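Local coordinates for protein GCN5-related N-acetyltransferase (PDB 4MY0) that probably transfers an acetyl group from acetyl-coenzyme A to amines such as aminoglycosides, as a GCN5-related N-acetyltransferase, at residues V24-F29 / V89-R95; F53-V57 / L102-V107; L282-A287 / L348-A353. All blocks are in the same frame, centred on the assembly; numbering follows the deposited sequence.

Interaction 1. Residues V24-F29 / V89-R95; sequences VRARSF and VVAPEYR. With AC8 ([(2R,3R,4R,5R)-5-(6-amino-9H-purin-9-yl)-3,4-bis(phosphonooxy)tetrahydrofuran-2-yl]methyl (3R)-3-hydroxy-2,2-dimethyl-4-oxo-4-({3-oxo-3-[(2-sulfanylethyl)amino]propyl}amino)butyl dihydrogen diphosphate), chain L.
Val89 sits at the heart of this contact, its two methyls splitting the work. CG1 rests over a face of the Phe29 ring, 3.9 Å from the centroid, a CH-pi contact that also brings it against Ser28 CB; CG2 meets Val24 CG1 at 3.7 Å. A beta-branched residue suits such a place, since it reaches two neighbours at once from a stiff strand. Val24 CG1, anti to the backbone N (chi1 -178°), lies against the strand's backbone where it ends, 3.4 Å from Ala91 N.

Beside this apolar wedge the buried Arg95 guanidinium lies sandwiched, with Pro92 CA over one face and C7P of the bound coenzyme A derivative over the other. Its edge is used for bonding: NH1 donates to Arg27 O (2.9 Å, 153°), approaching from above the carbonyl plane, and more weakly to Ser28 OG, while NE gives to Val90 O at 2.7 Å. Ser28 OG in turn donates to Val24 O at 2.7 Å, so the serine ties the helix end to the arginine.

Packing between the two segments is looser toward NH2, where a water links Arg95 NH2 to Arg27 O and the second subunit covers the contact: the Arg27 side chain touches Pro92 through CB, then turns away to Tyr207 of that subunit, and Arg95 NH2 also reaches its Ser245.

Val90 N donates to the pantetheine carbonyl O9P (3.0 Å), and Arg95 opens the Arg-Gly-Arg-Gly-Val-Gly run, together the strand and pyrophosphate-loop signature of the GNAT acetyl-CoA site.

Interaction 2. Residues F53-V57 / L102-V107; sequences FLGVV and LLMRGV
Leu103 meets the one flat surface that matters between these segments, the peptide group joining Leu54 to Gly55: its CD2 stands over a face of that group, 4.0 Å from Leu54 O and 4.2 Å from Gly55 N. No aromatic ring is shared across the contact. The Phe53 ring lies behind the strand, among Trp40, Ala44, Phe47 and Val48 of helix 34-49, and the edges of the strand's peptides are engaged with neighbouring strands, Leu54 pairing with Ala66 and Gly55 with Val11.

The alternation of the strand turns Leu54 and Val56 to the helix. Leu54 has CG anti to the carbonyl carbon (chi1 -69°), which sends CD1 onto the helix backbone: it touches Gly106 O at 3.4 Å and comes unusually tightly against Val107 CA, with Val107 CG2 next to it at 3.7 Å. Gly106 has no side chain, and Leu54 CD1 lies directly against its carbonyl oxygen. One helical turn earlier, Val56 CG2 touches both Leu102 CD1 (3.6 Å) and Leu103 CB (4.0 Å), the valine crossing both side chains at a slant. Leu102 starts off to the side, but its long branch brings CD1 back to the strand.

The strand and helix axes run roughly antiparallel, at 149°, and approach to 8.2 Å. Helix 99-113, which follows the acetyl-CoA pyrophosphate loop in the GNAT fold, thus lies on the sheet; Leu103 also packs on Ala66.

No hydrogen bond crosses the interface, and the backbone amides of Gly106 and Val107 are spent inside the helix, so cohesion here must come from burial and close fit of aliphatic groups.

Interaction 3. Residues L282-A287 / L348-A353; sequences LRLLDA and LAALYA
Leu284 points at helix 345-352, and every carbon of its side chain finds a partner there. CB meets Leu348 CD2 at 4.0 Å. The next atom, CG, lies anti to the carbonyl carbon (chi1 -58°) and comes to the same distance from Leu348 CG, the two leucines crossing at about a right angle. The branches then share the Tyr352 ring: CD1 touches its CD1 atom at 3.7 Å, while CD2 settles over the face, 4.0 Å from the centroid and 24° off the normal, in a CH-pi contact. With an alanine here, those branches would be gone and Tyr352 would probably lose the cover over that face, a gap opening between the ring and Leu348.

The contact joins strand 274-284, at the end of the second GNAT range, to helix 345-352 of the sterol-carrier-protein-like range, a combination also found in Eis-type acetyltransferases. Strand and helix cross steeply, at 107°, and a small residue at the crossing lets the backbones come close. Ala349 CB lies 3.2 Å from Leu282 O, the methyl resting on the strand's backbone.

Leu282 completes the apolar patch. Its CD2 reaches Tyr352 CD2 at 3.8 Å and Ala353 CB at 4.2 Å, and Trp75 of strand 61-75 backs both Leu282 and Ala353 while meeting the tyrosine ring edge-to-face. The tyrosine is amphipathic enough for this buried post: the ring packs, Arg294 makes a cation-pi contact with it, and its hydroxyl is hydrogen-bonded to Ala290 O. Arg283 points the other way, where NH1 donates to Leu284 O and NH2 forms a salt bridge with Asp310.

Overall arrangement
From the N terminus, helix 18-26 supplies the first half of interaction 1, and the chain runs through helix 34-49 and strands 53-58 and 61-75 before strand 78-90 closes that loop. Interaction 2 opens inside it, at 53-57, and closes beyond it, at 102-107, so the two cross; their nearest atoms are about 4 Å apart, and together they tie the end of the cofactor-binding strand and the helix after it to earlier parts of the chain. Interaction 3 follows in series, its 60-residue loop joining the second GNAT region to the sterol-carrier-like one. Its nearest atoms are about 6 Å from those of interaction 2, where Leu108 of helix 99-113 packs against Arg283 and Leu285.

Interaction 1. Residues V24-F29 / V89-R95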
loop_
_atom_site.group_PDB
_atom_site.type_symbol
_atom_site.label_atom_id
_atom_site.label_comp_id
_atom_site.label_asym_id
_atom_site.label_seq_id
_atom_site.Cartn_x
_atom_site.Cartn_y
_atom_site.Cartn_z
ATOM N N VAL C 24 23.182 -16.942 -19.437
ATOM C CA VAL C 24 23.780 -16.540 -18.171
ATOM C C VAL C 24 23.113 -15.261 -17.648
ATOM O O VAL C 24 22.885 -15.103 -16.448
ATOM C CB VAL C 24 25.299 -16.326 -18.304
ATOM C CG1 VAL C 24 25.909 -15.964 -16.944
ATOM C CG2 VAL C 24 25.955 -17.565 -18.863
ATOM N N ARG C 25 22.794 -14.352 -18.555
ATOM C CA ARG C 25 22.140 -13.117 -18.162
ATOM C C ARG C 25 20.745 -13.393 -17.596
ATOM O O ARG C 25 20.372 -12.822 -16.579
ATOM C CB ARG C 25 22.035 -12.152 -19.347
ATOM C CG ARG C 25 21.462 -10.802 -18.957
ATOM C CD ARG C 25 20.949 -9.994 -20.160
ATOM N NE ARG C 25 20.344 -8.752 -19.688
ATOM C CZ ARG C 25 19.134 -8.687 -19.131
ATOM N NH1 ARG C 25 18.669 -7.521 -18.707
ATOM N NH2 ARG C 25 18.396 -9.787 -18.985
ATOM N N ALA C 26 19.973 -14.251 -18.265
ATOM C CA ALA C 26 18.628 -14.578 -17.784
ATOM C C ALA C 26 18.661 -15.109 -16.341
ATOM O O ALA C 26 17.782 -14.801 -15.541
ATOM C CB ALA C 26 17.957 -15.573 -18.710
ATOM N N ARG C 27 19.687 -15.887 -16.008
ATOM C CA ARG C 27 19.795 -16.471 -14.665
ATOM C C ARG C 27 20.479 -15.514 -13.689
ATOM O O ARG C 27 20.776 -15.890 -12.551
ATOM C CB ARG C 27 20.569 -17.800 -14.727
ATOM C CG ARG C 27 20.031 -18.729 -15.800
ATOM C CD ARG C 27 20.497 -20.173 -15.674
ATOM N NE ARG C 27 19.763 -20.979 -16.651
ATOM C CZ ARG C 27 19.531 -22.283 -16.549
ATOM N NH1 ARG C 27 18.847 -22.903 -17.497
ATOM N NH2 ARG C 27 19.973 -22.969 -15.502
ATOM N N SER C 28 20.747 -14.292 -14.156
ATOM C CA SER C 28 21.409 -13.266 -13.357
ATOM C C SER C 28 20.507 -12.051 -13.101
ATOM O O SER C 28 20.383 -11.596 -11.962
ATOM C CB SER C 28 22.695 -12.817 -14.046
ATOM O OG SER C 28 23.608 -13.887 -14.103
ATOM N N PHE C 29 19.875 -11.549 -14.158
ATOM C CA PHE C 29 19.093 -10.316 -14.080
ATOM C C PHE C 29 17.609 -10.526 -14.269
ATOM O O PHE C 29 16.817 -9.700 -13.832
ATOM C CB PHE C 29 19.556 -9.306 -15.142
ATOM C CG PHE C 29 20.958 -8.800 -14.927
ATOM C CD1 PHE C 29 21.722 -8.365 -15.997
ATOM C CD2 PHE C 29 21.506 -8.755 -13.653
ATOM C CE1 PHE C 29 23.024 -7.888 -15.801
ATOM C CE2 PHE C 29 22.811 -8.274 -13.449
ATOM C CZ PHE C 29 23.558 -7.842 -14.525
ATOM N N VAL C 89 27.895 -10.639 -15.392
ATOM C CA VAL C 89 27.078 -11.812 -15.027
ATOM C C VAL C 89 27.913 -13.086 -14.902
ATOM O O VAL C 89 28.830 -13.306 -15.685
ATOM C CB VAL C 89 25.920 -12.050 -16.034
ATOM C CG1 VAL C 89 24.989 -10.832 -16.063
ATOM C CG2 VAL C 89 26.459 -12.312 -17.426
ATOM N N VAL C 90 27.606 -13.910 -13.903
ATOM C CA VAL C 90 28.263 -15.213 -13.738
ATOM C C VAL C 90 27.177 -16.279 -13.533
ATOM O O VAL C 90 26.211 -16.041 -12.783
ATOM C CB VAL C 90 29.226 -15.209 -12.539
ATOM C CG1 VAL C 90 29.865 -16.603 -12.343
ATOM C CG2 VAL C 90 30.317 -14.106 -12.701
ATOM N N ALA C 91 27.292 -17.426 -14.213
ATOM C CA ALA C 91 26.277 -18.490 -14.071
ATOM C C ALA C 91 26.175 -18.930 -12.602
ATOM O O ALA C 91 27.198 -19.000 -11.914
ATOM C CB ALA C 91 26.603 -19.679 -14.968
ATOM N N PRO C 92 24.945 -19.212 -12.114
ATOM C CA PRO C 92 24.750 -19.476 -10.676
ATOM C C PRO C 92 25.684 -20.528 -10.084
ATOM O O PRO C 92 26.231 -20.301 -8.995
ATOM C CB PRO C 92 23.287 -19.943 -10.597
ATOM C CG PRO C 92 22.607 -19.172 -11.709
ATOM C CD PRO C 92 23.655 -19.160 -12.845
ATOM N N GLU C 93 25.895 -21.638 -10.785
ATOM C CA GLU C 93 26.706 -22.714 -10.222
ATOM C C GLU C 93 28.200 -22.406 -10.349
ATOM O O GLU C 93 29.047 -23.215 -9.943
ATOM C CB GLU C 93 26.340 -24.077 -10.851
ATOM C CG GLU C 93 27.005 -24.389 -12.212
ATOM C CD GLU C 93 26.362 -23.660 -13.391
ATOM O OE1 GLU C 93 26.521 -24.124 -14.551
ATOM O OE2 GLU C 93 25.716 -22.611 -13.169
ATOM N N TYR C 94 28.524 -21.224 -10.884
ATOM C CA TYR C 94 29.928 -20.812 -10.972
ATOM C C TYR C 94 30.281 -19.611 -10.089
ATOM O O TYR C 94 31.431 -19.180 -10.088
ATOM C CB TYR C 94 30.343 -20.559 -12.430
ATOM C CG TYR C 94 30.669 -21.840 -13.152
ATOM C CD1 TYR C 94 31.944 -22.395 -13.070
ATOM C CD2 TYR C 94 29.697 -22.522 -13.874
ATOM C CE1 TYR C 94 32.248 -23.588 -13.708
ATOM C CE2 TYR C 94 29.992 -23.725 -14.511
ATOM C CZ TYR C 94 31.267 -24.245 -14.423
ATOM O OH TYR C 94 31.564 -25.433 -15.045
ATOM N N ARG C 95 29.308 -19.089 -9.337
ATOM C CA ARG C 95 29.543 -17.941 -8.446
ATOM C C ARG C 95 30.256 -18.337 -7.153
ATOM O O ARG C 95 30.149 -19.477 -6.706
ATOM C CB ARG C 95 28.207 -17.261 -8.101
ATOM C CG ARG C 95 27.424 -16.792 -9.328
ATOM C CD ARG C 95 25.997 -16.314 -8.983
ATOM N NE ARG C 95 25.269 -15.950 -10.203
ATOM C CZ ARG C 95 23.942 -15.918 -10.325
ATOM N NH1 ARG C 95 23.408 -15.570 -11.488
ATOM N NH2 ARG C 95 23.146 -16.242 -9.299
HETATM N N1A AC8 L . 27.260 -10.809 -1.639
HETATM O O1A AC8 L . 35.108 -13.581 -7.810
HETATM P P1A AC8 L . 34.013 -14.034 -6.856
HETATM C C1B AC8 L . 32.149 -11.652 -2.905
HETATM S S1P AC8 L . 27.176 -5.549 -10.948
HETATM C C2A AC8 L . 28.369 -10.576 -0.912
HETATM O O2A AC8 L . 33.889 -15.506 -6.583
HETATM P P2A AC8 L . 31.555 -14.080 -8.355
HETATM C C2B AC8 L . 32.883 -12.948 -2.646
HETATM O O2B AC8 L . 32.629 -13.397 -1.308
HETATM O O2C AC8 L . 33.893 -15.562 -1.415
HETATM C C2P AC8 L . 27.043 -7.340 -10.615
HETATM N N3A AC8 L . 29.581 -10.868 -1.409
HETATM O O3A AC8 L . 32.657 -13.389 -7.407
HETATM C C3B AC8 L . 34.339 -12.523 -2.861
HETATM O O3B AC8 L . 34.796 -11.824 -1.698
HETATM P P3B AC8 L . 35.740 -12.447 -0.532
HETATM O O3C AC8 L . 31.398 -15.507 -1.724
HETATM C C3P AC8 L . 25.898 -7.733 -11.521
HETATM C C4A AC8 L . 29.692 -11.399 -2.657
HETATM O O4A AC8 L . 32.253 -14.958 -9.372
HETATM C C4B AC8 L . 34.269 -11.454 -3.935
HETATM O O4B AC8 L . 32.913 -10.991 -3.924
HETATM O O4C AC8 L . 32.376 -15.024 0.552
HETATM P P4C AC8 L . 32.576 -14.986 -0.945
HETATM N N4P AC8 L . 25.466 -9.128 -11.497
HETATM C C5A AC8 L . 28.561 -11.638 -3.423
HETATM O O5A AC8 L . 30.473 -14.637 -7.477
HETATM C C5B AC8 L . 34.616 -11.979 -5.324
HETATM O O5B AC8 L . 34.121 -13.309 -5.429
HETATM C C5P AC8 L . 24.809 -9.788 -10.550
HETATM O O5P AC8 L . 24.541 -9.261 -9.476
HETATM C C6A AC8 L . 27.316 -11.327 -2.886
HETATM N N6A AC8 L . 26.179 -11.548 -3.595
HETATM O O6A AC8 L . 30.956 -12.787 -9.093
HETATM C C6P AC8 L . 24.408 -11.204 -10.896
HETATM N N7A AC8 L . 28.961 -12.171 -4.602
HETATM O O7A AC8 L . 35.131 -13.764 -0.110
HETATM C C7P AC8 L . 24.397 -12.202 -9.729
HETATM C C8A AC8 L . 30.316 -12.250 -4.569
HETATM O O8A AC8 L . 37.103 -12.576 -1.183
HETATM N N8P AC8 L . 25.784 -12.376 -9.288
HETATM N N9A AC8 L . 30.748 -11.791 -3.376
HETATM O O9A AC8 L . 35.660 -11.395 0.553
HETATM C C9P AC8 L . 26.842 -12.721 -10.020
HETATM O O9P AC8 L . 26.722 -12.957 -11.211
HETATM C CAP AC8 L . 28.201 -12.838 -9.352
HETATM O OAP AC8 L . 28.062 -13.446 -8.066
HETATM C CBP AC8 L . 28.924 -11.499 -9.157
HETATM C CCP AC8 L . 30.230 -11.773 -8.393
HETATM C CDP AC8 L . 29.259 -10.876 -10.508
HETATM C CEP AC8 L . 28.085 -10.524 -8.347
HETATM O O HOH W 1 20.298 -15.628 -9.785
#

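Interaction 2. Residues F53-V57 / L102-V107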
loop_
_atom_site.group_PDB
_atom_site.type_symbol
_atom_site.label_atom_id
_atom_site.label_comp_id
_atom_site.label_asym_id
_atom_site.label_seq_id
_atom_site.Cartn_x
_atom_site.Cartn_y
_atom_site.Cartn_z
ATOM N N PHE C 53 33.811 -6.926 -25.372
ATOM C CA PHE C 53 32.914 -7.917 -24.765
ATOM C C PHE C 53 33.746 -9.111 -24.276
ATOM O O PHE C 53 34.205 -9.942 -25.083
ATOM C CB PHE C 53 31.869 -8.391 -25.787
ATOM C CG PHE C 53 30.543 -8.764 -25.179
ATOM C CD1 PHE C 53 29.360 -8.461 -25.835
ATOM C CD2 PHE C 53 30.476 -9.418 -23.948
ATOM C CE1 PHE C 53 28.121 -8.793 -25.276
ATOM C CE2 PHE C 53 29.248 -9.755 -23.380
ATOM C CZ PHE C 53 28.062 -9.435 -24.045
ATOM N N LEU C 54 33.947 -9.196 -22.967
ATOM C CA LEU C 54 34.780 -10.250 -22.400
ATOM C C LEU C 54 33.942 -11.337 -21.739
ATOM O O LEU C 54 32.816 -11.089 -21.299
ATOM C CB LEU C 54 35.776 -9.672 -21.398
ATOM C CG LEU C 54 36.860 -8.808 -22.056
ATOM C CD1 LEU C 54 37.622 -8.074 -21.019
ATOM C CD2 LEU C 54 37.806 -9.668 -22.854
ATOM N N GLY C 55 34.485 -12.546 -21.681
ATOM C CA GLY C 55 33.787 -13.622 -21.005
ATOM C C GLY C 55 34.739 -14.610 -20.369
ATOM O O GLY C 55 35.958 -14.553 -20.591
ATOM N N VAL C 56 34.181 -15.503 -19.555
ATOM C CA VAL C 56 34.926 -16.652 -19.061
ATOM C C VAL C 56 34.251 -17.911 -19.590
ATOM O O VAL C 56 33.019 -18.006 -19.541
ATOM C CB VAL C 56 34.955 -16.707 -17.530
ATOM C CG1 VAL C 56 35.547 -18.045 -17.068
ATOM C CG2 VAL C 56 35.772 -15.546 -16.980
ATOM N N VAL C 57 35.028 -18.853 -20.135
ATOM C CA VAL C 57 34.459 -20.153 -20.484
ATOM C C VAL C 57 35.024 -21.258 -19.603
ATOM O O VAL C 57 36.091 -21.097 -18.995
ATOM C CB VAL C 57 34.677 -20.557 -21.964
ATOM C CG1 VAL C 57 33.993 -19.575 -22.910
ATOM C CG2 VAL C 57 36.175 -20.717 -22.279
ATOM N N LEU C 102 38.145 -13.132 -11.940
ATOM C CA LEU C 102 39.000 -13.459 -13.081
ATOM C C LEU C 102 38.502 -12.661 -14.298
ATOM O O LEU C 102 39.292 -12.083 -15.047
ATOM C CB LEU C 102 38.968 -14.976 -13.321
ATOM C CG LEU C 102 39.805 -15.759 -14.349
ATOM C CD1 LEU C 102 39.115 -15.786 -15.657
ATOM C CD2 LEU C 102 41.251 -15.238 -14.520
ATOM N N LEU C 103 37.187 -12.621 -14.465
ATOM C CA LEU C 103 36.543 -11.851 -15.523
ATOM C C LEU C 103 36.926 -10.382 -15.415
ATOM O O LEU C 103 37.346 -9.767 -16.392
ATOM C CB LEU C 103 35.021 -11.934 -15.358
ATOM C CG LEU C 103 34.057 -11.818 -16.545
ATOM C CD1 LEU C 103 32.729 -11.185 -16.118
ATOM C CD2 LEU C 103 34.639 -11.126 -17.762
HETATM N N MSE C 104 36.727 -9.811 -14.231
HETATM C CA MSE C 104 36.918 -8.371 -14.047
HETATM C C MSE C 104 38.393 -7.949 -14.190
HETATM O O MSE C 104 38.693 -6.857 -14.684
HETATM C CB MSE C 104 36.356 -7.944 -12.701
HETATM C CG MSE C 104 34.822 -7.916 -12.626
HETATM SE SE MSE C 104 34.145 -6.577 -13.921
HETATM C CE MSE C 104 35.257 -5.041 -13.357
ATOM N N ARG C 105 39.319 -8.810 -13.773
ATOM C CA ARG C 105 40.730 -8.524 -14.030
ATOM C C ARG C 105 41.009 -8.469 -15.528
ATOM O O ARG C 105 41.769 -7.613 -15.985
ATOM C CB ARG C 105 41.641 -9.534 -13.340
ATOM C CG ARG C 105 41.669 -9.328 -11.834
ATOM C CD ARG C 105 42.514 -10.365 -11.129
ATOM N NE ARG C 105 42.251 -10.340 -9.690
ATOM C CZ ARG C 105 41.755 -11.369 -9.005
ATOM N NH1 ARG C 105 41.486 -12.512 -9.628
ATOM N NH2 ARG C 105 41.543 -11.261 -7.698
ATOM N N GLY C 106 40.381 -9.367 -16.292
ATOM C CA GLY C 106 40.497 -9.331 -17.742
ATOM C C GLY C 106 39.873 -8.056 -18.287
ATOM O O GLY C 106 40.389 -7.455 -19.231
ATOM N N VAL C 107 38.766 -7.636 -17.681
ATOM C CA VAL C 107 38.099 -6.398 -18.074
ATOM C C VAL C 107 38.976 -5.159 -17.838
ATOM O O VAL C 107 39.096 -4.287 -18.714
ATOM C CB VAL C 107 36.732 -6.240 -17.372
ATOM C CG1 VAL C 107 36.238 -4.809 -17.477
ATOM C CG2 VAL C 107 35.708 -7.193 -17.963
#

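Interaction 3. Residues L282-A287 / L348-A353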
loop_
_atom_site.group_PDB
_atom_site.type_symbol
_atom_site.label_atom_id
_atom_site.label_comp_id
_atom_site.label_asym_id
_atom_site.label_seq_id
_atom_site.Cartn_x
_atom_site.Cartn_y
_atom_site.Cartn_z
ATOM N N LEU C 282 34.078 4.315 -9.110
ATOM C CA LEU C 282 35.136 4.784 -9.995
ATOM C C LEU C 282 36.420 4.036 -9.671
ATOM O O LEU C 282 36.663 3.697 -8.508
ATOM C CB LEU C 282 35.372 6.274 -9.749
ATOM C CG LEU C 282 36.468 6.939 -10.571
ATOM C CD1 LEU C 282 36.056 6.935 -12.036
ATOM C CD2 LEU C 282 36.721 8.362 -10.075
ATOM N N ARG C 283 37.235 3.768 -10.686
ATOM C CA ARG C 283 38.599 3.289 -10.453
ATOM C C ARG C 283 39.582 3.976 -11.406
ATOM O O ARG C 283 39.264 4.163 -12.581
ATOM C CB ARG C 283 38.690 1.773 -10.649
ATOM C CG ARG C 283 39.998 1.178 -10.123
ATOM C CD ARG C 283 40.376 -0.140 -10.817
ATOM N NE ARG C 283 41.215 -0.972 -9.945
ATOM C CZ ARG C 283 42.503 -0.739 -9.690
ATOM N NH1 ARG C 283 43.122 0.305 -10.235
ATOM N NH2 ARG C 283 43.178 -1.546 -8.879
ATOM N N LEU C 284 40.762 4.355 -10.917
ATOM C CA LEU C 284 41.814 4.831 -11.820
ATOM C C LEU C 284 42.618 3.640 -12.375
ATOM O O LEU C 284 43.069 2.775 -11.616
ATOM C CB LEU C 284 42.761 5.819 -11.130
ATOM C CG LEU C 284 42.269 7.121 -10.487
ATOM C CD1 LEU C 284 43.270 8.235 -10.725
ATOM C CD2 LEU C 284 40.864 7.547 -10.906
ATOM N N LEU C 285 42.785 3.590 -13.693
ATOM C CA LEU C 285 43.589 2.541 -14.329
ATOM C C LEU C 285 44.991 3.020 -14.721
ATOM O O LEU C 285 45.934 2.222 -14.782
ATOM C CB LEU C 285 42.888 2.013 -15.581
ATOM C CG LEU C 285 41.434 1.584 -15.442
ATOM C CD1 LEU C 285 40.913 1.095 -16.780
ATOM C CD2 LEU C 285 41.325 0.505 -14.386
ATOM N N ASP C 286 45.108 4.313 -15.031
ATOM C CA ASP C 286 46.392 4.921 -15.400
ATOM C C ASP C 286 46.403 6.318 -14.769
ATOM O O ASP C 286 46.007 7.296 -15.405
ATOM C CB ASP C 286 46.519 4.994 -16.936
ATOM C CG ASP C 286 47.795 5.717 -17.414
ATOM O OD1 ASP C 286 48.081 5.641 -18.631
ATOM O OD2 ASP C 286 48.508 6.366 -16.606
ATOM N N ALA C 287 46.860 6.409 -13.523
ATOM C CA ALA C 287 46.730 7.646 -12.754
ATOM C C ALA C 287 47.393 8.888 -13.368
ATOM O O ALA C 287 46.784 9.960 -13.354
ATOM C CB ALA C 287 47.173 7.443 -11.291
ATOM N N LEU C 348 42.477 6.392 -3.832
ATOM C CA LEU C 348 42.887 7.142 -5.015
ATOM C C LEU C 348 41.667 7.567 -5.852
ATOM O O LEU C 348 41.494 8.749 -6.192
ATOM C CB LEU C 348 43.824 6.271 -5.855
ATOM C CG LEU C 348 44.359 6.913 -7.124
ATOM C CD1 LEU C 348 45.164 8.144 -6.756
ATOM C CD2 LEU C 348 45.187 5.901 -7.923
ATOM N N ALA C 349 40.817 6.598 -6.177
ATOM C CA ALA C 349 39.599 6.879 -6.942
ATOM C C ALA C 349 38.679 7.876 -6.220
ATOM O O ALA C 349 38.163 8.811 -6.832
ATOM C CB ALA C 349 38.853 5.586 -7.244
ATOM N N ALA C 350 38.459 7.669 -4.926
ATOM C CA ALA C 350 37.591 8.573 -4.170
ATOM C C ALA C 350 38.185 9.992 -4.104
ATOM O O ALA C 350 37.463 10.988 -4.242
ATOM C CB ALA C 350 37.328 8.029 -2.775
ATOM N N LEU C 351 39.497 10.085 -3.895
ATOM C CA LEU C 351 40.173 11.384 -3.893
ATOM C C LEU C 351 40.015 12.081 -5.251
ATOM O O LEU C 351 39.717 13.283 -5.315
ATOM C CB LEU C 351 41.659 11.212 -3.556
ATOM C CG LEU C 351 42.543 12.440 -3.751
ATOM C CD1 LEU C 351 42.166 13.493 -2.741
ATOM C CD2 LEU C 351 44.046 12.113 -3.667
ATOM N N TYR C 352 40.195 11.316 -6.329
ATOM C CA TYR C 352 40.050 11.828 -7.697
ATOM C C TYR C 352 38.643 12.363 -7.920
ATOM O O TYR C 352 38.438 13.316 -8.677
ATOM C CB TYR C 352 40.338 10.708 -8.699
ATOM C CG TYR C 352 40.365 11.130 -10.156
ATOM C CD1 TYR C 352 41.564 11.480 -10.767
ATOM C CD2 TYR C 352 39.202 11.150 -10.931
ATOM C CE1 TYR C 352 41.609 11.861 -12.097
ATOM C CE2 TYR C 352 39.236 11.517 -12.280
ATOM C CZ TYR C 352 40.452 11.870 -12.848
ATOM O OH TYR C 352 40.530 12.245 -14.171
ATOM N N ALA C 353 37.675 11.741 -7.255
ATOM C CA ALA C 353 36.278 12.128 -7.401
ATOM C C ALA C 353 35.889 13.314 -6.516
ATOM O O ALA C 353 34.745 13.760 -6.563
ATOM C CB ALA C 353 35.363 10.935 -7.098
#